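Local structure of SRPBCC family protein (Bacillus thuringiensis serovar konkukian, 3F08) at residues Q16-I21 and F63-R68; V45-N50 and T55-L60; G105-V110 and E116-V121. The protein is of unknown function but belongs to the polyketide cyclase/dehydrase and lipid transport family of the Bet v 1-like clan, so it may bind a hydrophobic ligand. The protein carries 5 engineered substitutions. All blocks are in the same frame, centred on the assembly; numbering follows the deposited sequence.

How the contacts relate
Following the chain from the N terminus, helix 14-21 is set against the turn that ends strand 55-64, and this first contact (contact 1) closes a loop of 41 residues. Contact 2 falls within that loop: it is the hairpin of strands 45-49 and 55-64, and its second arm runs straight into residues 63-68 of contact 1. Contact 3 opens only later, where strand 99-109 turns back into helix 114-137, so it follows the other two in series and no loops cross. Contacts 1 and 3 lie on opposite sides of the chain's centre, about 25 Å apart between centres. All three reach the same antiparallel sheet, while contacts 1 and 2 also touch the second subunit.

Contact 1: residues Q16-I21 and F63-R68; sequences QVWQLI and FNDKER. Engineered in segment 63-68: Asp65 (natural residue Glu).
Trp18 carries the whole of the first segment's share in this contact, setting its indole against Phe63, Asp65 and Arg68 where the short helix 14-21 of a Bet v 1-like helix-grip fold meets the end of strand 55-64. Val17 turns instead to Val90 and to Phe136 of the long C-terminal helix, whereas at Trp18 CG lies anti to the backbone N (chi1 180°), which carries the ring out from the helix to the turn. Arg68 lies over one face: its CA stands 3.6 Å from the centroid of the six-membered ring, almost on the normal, and its CB is 3.7 Å from Trp18 CD2, so that its aliphatic chain follows the indole back toward Trp18 CB. The guanidinium leads away to Glu92 and the carbonyl of Val90. Trp18 CZ2 meets Phe63 CE2 at 3.7 Å, an oblique approach with the ring planes 40° apart. Arg44 of the second subunit adds a cation-pi contact to Trp18, next to an antiparallel strand pairing of Phe63 and Asn64 with that subunit. The indole N-H finds the engineered Asp65, whose OD2 is held by Lys66 NZ at 2.8 Å on its anti lone pair: Trp18 NE1 to Asp65 OD1 is 2.9 Å and nearly straight at 172°, in the ring plane but above the carboxylate plane.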
loop_
_atom_site.group_PDB
_atom_site.type_symbol
_atom_site.label_atom_id
_atom_site.label_comp_id
_atom_site.label_asym_id
_atom_site.label_seq_id
_atom_site.Cartn_x
_atom_site.Cartn_y
_atom_site.Cartn_z
ATOM N N GLN B 16 -10.104 -15.719 0.253
ATOM C CA GLN B 16 -11.276 -15.060 -0.328
ATOM C C GLN B 16 -11.482 -13.704 0.333
ATOM O O GLN B 16 -11.641 -12.698 -0.338
ATOM C CB GLN B 16 -12.553 -15.870 -0.096
ATOM C CG GLN B 16 -12.569 -17.287 -0.615
ATOM C CD GLN B 16 -13.848 -18.008 -0.195
ATOM O OE1 GLN B 16 -14.946 -17.672 -0.659
ATOM N NE2 GLN B 16 -13.717 -18.986 0.697
ATOM N N VAL B 17 -11.490 -13.696 1.661
ATOM C CA VAL B 17 -11.700 -12.465 2.403
ATOM C C VAL B 17 -10.653 -11.395 2.115
ATOM O O VAL B 17 -11.003 -10.242 1.863
ATOM C CB VAL B 17 -11.732 -12.727 3.918
ATOM C CG1 VAL B 17 -11.990 -11.411 4.666
ATOM C CG2 VAL B 17 -12.814 -13.755 4.235
ATOM N N TRP B 18 -9.374 -11.762 2.166
ATOM C CA TRP B 18 -8.325 -10.786 1.893
ATOM C C TRP B 18 -8.380 -10.346 0.426
ATOM O O TRP B 18 -8.078 -9.199 0.106
ATOM C CB TRP B 18 -6.944 -11.353 2.235
ATOM C CG TRP B 18 -5.834 -10.369 1.965
ATOM C CD1 TRP B 18 -4.875 -10.457 0.995
ATOM C CD2 TRP B 18 -5.600 -9.126 2.652
ATOM N NE1 TRP B 18 -4.058 -9.342 1.033
ATOM C CE2 TRP B 18 -4.481 -8.512 2.039
ATOM C CE3 TRP B 18 -6.227 -8.472 3.719
ATOM C CZ2 TRP B 18 -3.974 -7.273 2.464
ATOM C CZ3 TRP B 18 -5.719 -7.229 4.146
ATOM C CH2 TRP B 18 -4.603 -6.650 3.513
ATOM N N GLN B 19 -8.780 -11.250 -0.463
ATOM C CA GLN B 19 -8.888 -10.902 -1.878
ATOM C C GLN B 19 -9.917 -9.784 -2.000
ATOM O O GLN B 19 -9.715 -8.807 -2.715
ATOM C CB GLN B 19 -9.373 -12.095 -2.706
ATOM C CG GLN B 19 -8.470 -12.482 -3.879
ATOM C CD GLN B 19 -8.065 -11.308 -4.759
ATOM O OE1 GLN B 19 -8.890 -10.705 -5.454
ATOM N NE2 GLN B 19 -6.782 -10.981 -4.732
ATOM N N LEU B 20 -11.022 -9.950 -1.282
ATOM C CA LEU B 20 -12.126 -8.997 -1.281
ATOM C C LEU B 20 -11.794 -7.666 -0.599
ATOM O O LEU B 20 -11.987 -6.599 -1.186
ATOM C CB LEU B 20 -13.338 -9.627 -0.576
ATOM C CG LEU B 20 -14.785 -9.267 -0.942
ATOM C CD1 LEU B 20 -15.561 -8.928 0.308
ATOM C CD2 LEU B 20 -14.825 -8.117 -1.917
ATOM N N ILE B 21 -11.282 -7.728 0.628
ATOM C CA ILE B 21 -11.014 -6.510 1.388
ATOM C C ILE B 21 -9.584 -5.964 1.435
ATOM O O ILE B 21 -9.368 -4.862 1.924
ATOM C CB ILE B 21 -11.503 -6.675 2.842
ATOM C CG1 ILE B 21 -10.562 -7.606 3.618
ATOM C CG2 ILE B 21 -12.903 -7.290 2.839
ATOM C CD1 ILE B 21 -10.886 -7.707 5.096
ATOM N N PHE B 63 0.888 -1.583 4.962
ATOM C CA PHE B 63 0.246 -2.614 4.174
ATOM C C PHE B 63 1.163 -3.824 4.161
ATOM O O PHE B 63 2.377 -3.689 3.989
ATOM C CB PHE B 63 -0.009 -2.132 2.742
ATOM C CG PHE B 63 -0.555 -3.198 1.831
ATOM C CD1 PHE B 63 0.300 -4.089 1.180
ATOM C CD2 PHE B 63 -1.931 -3.328 1.640
ATOM C CE1 PHE B 63 -0.212 -5.105 0.345
ATOM C CE2 PHE B 63 -2.454 -4.331 0.813
ATOM C CZ PHE B 63 -1.593 -5.222 0.164
ATOM N N ASN B 64 0.587 -5.003 4.364
ATOM C CA ASN B 64 1.361 -6.235 4.353
ATOM C C ASN B 64 0.464 -7.299 3.754
ATOM O O ASN B 64 -0.481 -7.758 4.399
ATOM C CB ASN B 64 1.792 -6.624 5.769
ATOM C CG ASN B 64 2.890 -7.673 5.769
ATOM O OD1 ASN B 64 3.884 -7.547 6.484
ATOM N ND2 ASN B 64 2.716 -8.713 4.966
ATOM N N ASP B 65 0.756 -7.677 2.511
ATOM C CA ASP B 65 -0.056 -8.662 1.799
ATOM C C ASP B 65 -0.096 -10.046 2.440
ATOM O O ASP B 65 -1.168 -10.620 2.621
ATOM C CB ASP B 65 0.413 -8.792 0.341
ATOM C CG ASP B 65 -0.582 -9.551 -0.529
ATOM O OD1 ASP B 65 -1.733 -9.082 -0.677
ATOM O OD2 ASP B 65 -0.214 -10.617 -1.069
ATOM N N LYS B 66 1.066 -10.584 2.787
ATOM C CA LYS B 66 1.107 -11.916 3.374
ATOM C C LYS B 66 0.591 -11.998 4.809
ATOM O O LYS B 66 0.108 -13.046 5.223
ATOM C CB LYS B 66 2.523 -12.486 3.269
ATOM C CG LYS B 66 3.002 -12.609 1.822
ATOM C CD LYS B 66 2.056 -13.475 0.989
ATOM C CE LYS B 66 2.436 -13.495 -0.499
ATOM N NZ LYS B 66 2.108 -12.221 -1.225
ATOM N N GLU B 67 0.685 -10.910 5.569
ATOM C CA GLU B 67 0.172 -10.921 6.933
ATOM C C GLU B 67 -1.277 -10.426 6.913
ATOM O O GLU B 67 -1.925 -10.282 7.944
ATOM C CB GLU B 67 1.044 -10.058 7.846
ATOM C CG GLU B 67 2.405 -10.692 8.130
ATOM C CD GLU B 67 3.327 -9.803 8.950
ATOM O OE1 GLU B 67 2.946 -9.419 10.077
ATOM O OE2 GLU B 67 4.440 -9.491 8.466
ATOM N N ARG B 68 -1.763 -10.174 5.704
ATOM C CA ARG B 68 -3.130 -9.739 5.442
ATOM C C ARG B 68 -3.715 -8.621 6.306
ATOM O O ARG B 68 -4.727 -8.808 6.986
ATOM C CB ARG B 68 -4.062 -10.958 5.478
ATOM C CG ARG B 68 -3.608 -12.111 4.567
ATOM C CD ARG B 68 -4.593 -13.276 4.602
ATOM N NE ARG B 68 -4.735 -13.800 5.955
ATOM C CZ ARG B 68 -4.026 -14.809 6.452
ATOM N NH1 ARG B 68 -3.119 -15.429 5.707
ATOM N NH2 ARG B 68 -4.217 -15.191 7.707
#

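Contact 2: residues V45-N50 and T55-L60; sequences VRHLAN and TIIERL
Arg46 and Glu58 form a salt bridge on one face of an antiparallel strand pair, their side chains crossing at a slant. Glu58 OE1 sits at the edge of the guanidinium, close to its plane, and accepts from both Arg46 NE (2.7 Å) and Arg46 NH2 (2.6 Å); the carboxylate is turned 37° against that plane. Arg46 CG sits between its backbone N and carbonyl carbon (chi1 66°), and from there the extended chain carries the guanidinium across to Glu58. Leu48 CD1 lies 3.5 Å from Glu58 OE1, an apolar neighbour for the buried pair. On the other face, Ile57 reaches two residues of the other strand: its CG2 presses on Val45 CG1 at a tight 3.4 Å, and it lies over one face of the His47 imidazole, off-centre, CG1 making a CH-pi contact. Val45 CG2 also lies over one face of the Arg59 guanidinium, whose charge goes to Glu41. Underneath, reciprocal backbone bonds at Arg46-Glu58 and Leu48-Ile56 fix the register. Farther out, Arg46 NH1 bonds to Phe24 O and Tyr70 OH, and Tyr72 adds a cation-pi contact. Such a hairpin, strands 45-49 and 55-64 within the curved antiparallel sheet, belongs to the helix-grip architecture of Bet v 1-like proteins.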
loop_
_atom_site.group_PDB
_atom_site.type_symbol
_atom_site.label_atom_id
_atom_site.label_comp_id
_atom_site.label_asym_id
_atom_site.label_seq_id
_atom_site.Cartn_x
_atom_site.Cartn_y
_atom_site.Cartn_z
ATOM N N VAL B 45 -3.627 7.391 -0.911
ATOM C CA VAL B 45 -4.748 8.085 -0.304
ATOM C C VAL B 45 -6.046 7.680 -0.988
ATOM O O VAL B 45 -6.108 7.592 -2.219
ATOM C CB VAL B 45 -4.543 9.624 -0.414
ATOM C CG1 VAL B 45 -5.761 10.367 0.114
ATOM C CG2 VAL B 45 -3.300 10.038 0.378
ATOM N N ARG B 46 -7.074 7.401 -0.195
ATOM C CA ARG B 46 -8.350 7.022 -0.772
ATOM C C ARG B 46 -9.420 8.045 -0.433
ATOM O O ARG B 46 -9.499 8.539 0.694
ATOM C CB ARG B 46 -8.781 5.614 -0.312
ATOM C CG ARG B 46 -9.085 5.458 1.167
ATOM C CD ARG B 46 -9.373 3.995 1.493
ATOM N NE ARG B 46 -9.635 3.774 2.917
ATOM C CZ ARG B 46 -9.733 2.573 3.482
ATOM N NH1 ARG B 46 -9.592 1.474 2.745
ATOM N NH2 ARG B 46 -9.968 2.466 4.785
ATOM N N HIS B 47 -10.221 8.380 -1.437
ATOM C CA HIS B 47 -11.308 9.332 -1.281
ATOM C C HIS B 47 -12.587 8.527 -1.299
ATOM O O HIS B 47 -12.958 7.957 -2.324
ATOM C CB HIS B 47 -11.316 10.344 -2.430
ATOM C CG HIS B 47 -10.197 11.334 -2.366
ATOM N ND1 HIS B 47 -8.871 10.969 -2.470
ATOM C CD2 HIS B 47 -10.204 12.677 -2.191
ATOM C CE1 HIS B 47 -8.111 12.044 -2.362
ATOM N NE2 HIS B 47 -8.895 13.093 -2.192
ATOM N N LEU B 48 -13.254 8.479 -0.154
ATOM C CA LEU B 48 -14.487 7.725 -0.013
ATOM C C LEU B 48 -15.694 8.638 -0.041
ATOM O O LEU B 48 -15.764 9.617 0.702
ATOM C CB LEU B 48 -14.469 6.963 1.310
ATOM C CG LEU B 48 -13.169 6.216 1.600
ATOM C CD1 LEU B 48 -13.197 5.686 3.029
ATOM C CD2 LEU B 48 -12.985 5.096 0.586
ATOM N N ALA B 49 -16.652 8.323 -0.900
ATOM C CA ALA B 49 -17.855 9.133 -0.981
ATOM C C ALA B 49 -19.034 8.364 -0.405
ATOM O O ALA B 49 -19.222 7.195 -0.723
ATOM C CB ALA B 49 -18.133 9.507 -2.428
ATOM N N ASN B 50 -19.811 9.006 0.462
ATOM C CA ASN B 50 -20.989 8.354 1.018
ATOM C C ASN B 50 -22.142 8.788 0.115
ATOM O O ASN B 50 -21.957 9.643 -0.748
ATOM C CB ASN B 50 -21.229 8.790 2.471
ATOM C CG ASN B 50 -21.485 10.279 2.608
ATOM O OD1 ASN B 50 -21.667 10.785 3.718
ATOM N ND2 ASN B 50 -21.501 10.988 1.488
ATOM N N THR B 55 -17.279 13.497 0.965
ATOM C CA THR B 55 -16.146 12.614 0.792
ATOM C C THR B 55 -15.175 12.585 1.967
ATOM O O THR B 55 -14.797 13.622 2.509
ATOM C CB THR B 55 -15.397 12.983 -0.503
ATOM O OG1 THR B 55 -16.329 12.974 -1.593
ATOM C CG2 THR B 55 -14.289 11.979 -0.802
ATOM N N ILE B 56 -14.798 11.372 2.359
ATOM C CA ILE B 56 -13.865 11.151 3.452
ATOM C C ILE B 56 -12.515 10.817 2.828
ATOM O O ILE B 56 -12.448 10.101 1.828
ATOM C CB ILE B 56 -14.322 9.969 4.334
ATOM C CG1 ILE B 56 -15.599 10.346 5.085
ATOM C CG2 ILE B 56 -13.228 9.581 5.306
ATOM C CD1 ILE B 56 -16.140 9.217 5.949
ATOM N N ILE B 57 -11.443 11.331 3.413
ATOM C CA ILE B 57 -10.114 11.082 2.885
ATOM C C ILE B 57 -9.280 10.336 3.922
ATOM O O ILE B 57 -9.135 10.788 5.059
ATOM C CB ILE B 57 -9.427 12.407 2.511
ATOM C CG1 ILE B 57 -10.295 13.161 1.494
ATOM C CG2 ILE B 57 -8.056 12.139 1.921
ATOM C CD1 ILE B 57 -9.693 14.488 1.025
ATOM N N GLU B 58 -8.744 9.187 3.528
ATOM C CA GLU B 58 -7.944 8.386 4.442
ATOM C C GLU B 58 -6.582 8.081 3.839
ATOM O O GLU B 58 -6.442 7.917 2.628
ATOM C CB GLU B 58 -8.690 7.095 4.781
ATOM C CG GLU B 58 -10.133 7.349 5.195
ATOM C CD GLU B 58 -10.859 6.104 5.654
ATOM O OE1 GLU B 58 -10.555 5.002 5.146
ATOM O OE2 GLU B 58 -11.760 6.233 6.515
ATOM N N ARG B 59 -5.581 7.992 4.703
ATOM C CA ARG B 59 -4.220 7.749 4.268
ATOM C C ARG B 59 -3.713 6.351 4.613
ATOM O O ARG B 59 -3.892 5.880 5.739
ATOM C CB ARG B 59 -3.324 8.821 4.891
ATOM C CG ARG B 59 -1.857 8.511 4.872
ATOM C CD ARG B 59 -1.028 9.779 4.831
ATOM N NE ARG B 59 -0.177 9.693 3.661
ATOM C CZ ARG B 59 -0.158 10.569 2.668
ATOM N NH1 ARG B 59 -0.941 11.638 2.691
ATOM N NH2 ARG B 59 0.635 10.349 1.635
ATOM N N LEU B 60 -3.108 5.685 3.630
ATOM C CA LEU B 60 -2.545 4.354 3.844
ATOM C C LEU B 60 -1.263 4.506 4.666
ATOM O O LEU B 60 -0.353 5.239 4.261
ATOM C CB LEU B 60 -2.208 3.685 2.504
ATOM C CG LEU B 60 -1.581 2.283 2.583
ATOM C CD1 LEU B 60 -2.618 1.292 3.122
ATOM C CD2 LEU B 60 -1.092 1.840 1.207
#

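Contact 3: residues G105-V110 and E116-V121; sequences GTFTPV and EAINLV. Engineered in segment 116-121: Val121 (natural residue Phe).
Phe107 is the main bump of this contact, a ring pushed from strand 99-109 into the hollow formed by Ala117, Ile118 and Val121 on helix 114-137. These three residues lie on one flank of the helix, with Val121 one turn beyond Ala117, and each meets the ring in its own way. The engineered Val121 comes from the opposite direction and lies over a face: its CG2 is 4.1 Å from the ring centroid, 19° off the normal and shifted toward the rim. Ile118 closes the edge instead, with CG1 near the ring plane and 4.0 Å from Phe107 CZ, its side chain running about at a right angle to that of Phe107. The methyl of Ala117 approaches obliquely, CB 3.8 Å from Phe107 CE2. The same methyl is itself a small bump, filling the notch between Phe107 and the next inward-pointing residue of the strand, Pro109, whose CG it meets at 3.8 Å. Phe107 holds CG between its backbone N and carbonyl carbon (chi1 43°); with this torsion the ring stands out from the strand, across its direction, toward the helix.

Strand and helix axes approach to 8.9 Å and run at 136° to each other, so the chain doubles back through a short connection. Thr4 of strand 3-10 touches Phe107, Ile118 and Val121 alike, and Tyr84 of strand 81-92 also packs on Phe107. The long C-terminal helix is thereby seated at its start on the sheet that it faces in the helix-grip fold. The two segments share no hydrogen bond or salt bridge; methyl and methylene groups, a proline ring and a phenyl ring meet at ordinary van der Waals distances, implying that apolar burial and shape hold this end of the helix to its strand.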
loop_
_atom_site.group_PDB
_atom_site.type_symbol
_atom_site.label_atom_id
_atom_site.label_comp_id
_atom_site.label_asym_id
_atom_site.label_seq_id
_atom_site.Cartn_x
_atom_site.Cartn_y
_atom_site.Cartn_z
ATOM N N GLY B 105 -8.768 0.158 16.379
ATOM C CA GLY B 105 -8.336 1.530 16.230
ATOM C C GLY B 105 -7.904 2.207 17.512
ATOM O O GLY B 105 -8.325 1.831 18.614
ATOM N N THR B 106 -7.033 3.200 17.356
ATOM C CA THR B 106 -6.526 3.998 18.463
ATOM C C THR B 106 -6.785 5.442 18.059
ATOM O O THR B 106 -6.620 5.812 16.893
ATOM C CB THR B 106 -5.025 3.765 18.685
ATOM O OG1 THR B 106 -4.308 4.078 17.489
ATOM C CG2 THR B 106 -4.765 2.311 19.041
ATOM N N PHE B 107 -7.194 6.260 19.019
ATOM C CA PHE B 107 -7.526 7.642 18.715
ATOM C C PHE B 107 -7.691 8.454 19.995
ATOM O O PHE B 107 -7.740 7.902 21.095
ATOM C CB PHE B 107 -8.842 7.667 17.946
ATOM C CG PHE B 107 -9.872 6.729 18.514
ATOM C CD1 PHE B 107 -9.919 5.393 18.107
ATOM C CD2 PHE B 107 -10.742 7.154 19.514
ATOM C CE1 PHE B 107 -10.808 4.490 18.697
ATOM C CE2 PHE B 107 -11.637 6.264 20.114
ATOM C CZ PHE B 107 -11.672 4.928 19.705
ATOM N N THR B 108 -7.788 9.768 19.836
ATOM C CA THR B 108 -7.980 10.660 20.968
ATOM C C THR B 108 -9.330 11.319 20.756
ATOM O O THR B 108 -9.585 11.902 19.702
ATOM C CB THR B 108 -6.905 11.767 21.035
ATOM O OG1 THR B 108 -5.596 11.186 20.988
ATOM C CG2 THR B 108 -7.041 12.550 22.335
ATOM N N PRO B 109 -10.230 11.209 21.741
ATOM C CA PRO B 109 -11.551 11.827 21.597
ATOM C C PRO B 109 -11.453 13.353 21.612
ATOM O O PRO B 109 -10.621 13.921 22.314
ATOM C CB PRO B 109 -12.315 11.296 22.808
ATOM C CG PRO B 109 -11.645 9.988 23.090
ATOM C CD PRO B 109 -10.191 10.331 22.920
ATOM N N VAL B 110 -12.302 14.010 20.832
ATOM C CA VAL B 110 -12.308 15.466 20.778
ATOM C C VAL B 110 -13.738 15.976 20.891
ATOM O O VAL B 110 -14.559 15.715 20.016
ATOM C CB VAL B 110 -11.710 15.997 19.448
ATOM C CG1 VAL B 110 -11.825 17.517 19.396
ATOM C CG2 VAL B 110 -10.258 15.575 19.323
ATOM N N GLU B 116 -18.024 7.797 24.228
ATOM C CA GLU B 116 -18.812 8.075 23.033
ATOM C C GLU B 116 -17.988 7.872 21.757
ATOM O O GLU B 116 -18.508 7.406 20.743
ATOM C CB GLU B 116 -19.360 9.502 23.070
ATOM C CG GLU B 116 -20.522 9.724 22.123
ATOM C CD GLU B 116 -21.122 11.109 22.245
ATOM O OE1 GLU B 116 -21.347 11.562 23.393
ATOM O OE2 GLU B 116 -21.377 11.740 21.191
ATOM N N ALA B 117 -16.706 8.224 21.808
ATOM C CA ALA B 117 -15.844 8.064 20.644
ATOM C C ALA B 117 -15.673 6.573 20.399
ATOM O O ALA B 117 -15.736 6.099 19.264
ATOM C CB ALA B 117 -14.490 8.717 20.891
ATOM N N ILE B 118 -15.468 5.840 21.485
ATOM C CA ILE B 118 -15.297 4.402 21.430
ATOM C C ILE B 118 -16.538 3.717 20.853
ATOM O O ILE B 118 -16.426 2.858 19.980
ATOM C CB ILE B 118 -14.981 3.849 22.839
ATOM C CG1 ILE B 118 -13.515 4.129 23.178
ATOM C CG2 ILE B 118 -15.308 2.366 22.916
ATOM C CD1 ILE B 118 -13.173 3.926 24.646
ATOM N N ASN B 119 -17.717 4.105 21.333
ATOM C CA ASN B 119 -18.967 3.515 20.855
ATOM C C ASN B 119 -19.204 3.828 19.378
ATOM O O ASN B 119 -19.698 2.988 18.630
ATOM C CB ASN B 119 -20.150 4.022 21.693
ATOM C CG ASN B 119 -21.484 3.468 21.222
ATOM O OD1 ASN B 119 -21.635 2.262 21.036
ATOM N ND2 ASN B 119 -22.462 4.349 21.037
ATOM N N LEU B 120 -18.854 5.041 18.963
ATOM C CA LEU B 120 -19.028 5.440 17.572
ATOM C C LEU B 120 -18.087 4.649 16.660
ATOM O O LEU B 120 -18.497 4.127 15.627
ATOM C CB LEU B 120 -18.752 6.933 17.412
ATOM C CG LEU B 120 -18.579 7.419 15.971
ATOM C CD1 LEU B 120 -19.902 7.294 15.214
ATOM C CD2 LEU B 120 -18.109 8.863 15.979
ATOM N N VAL B 121 -16.821 4.576 17.042
ATOM C CA VAL B 121 -15.839 3.844 16.249
ATOM C C VAL B 121 -16.169 2.354 16.221
ATOM O O VAL B 121 -16.153 1.730 15.165
ATOM C CB VAL B 121 -14.422 4.062 16.803
ATOM C CG1 VAL B 121 -13.422 3.209 16.046
ATOM C CG2 VAL B 121 -14.050 5.539 16.680
#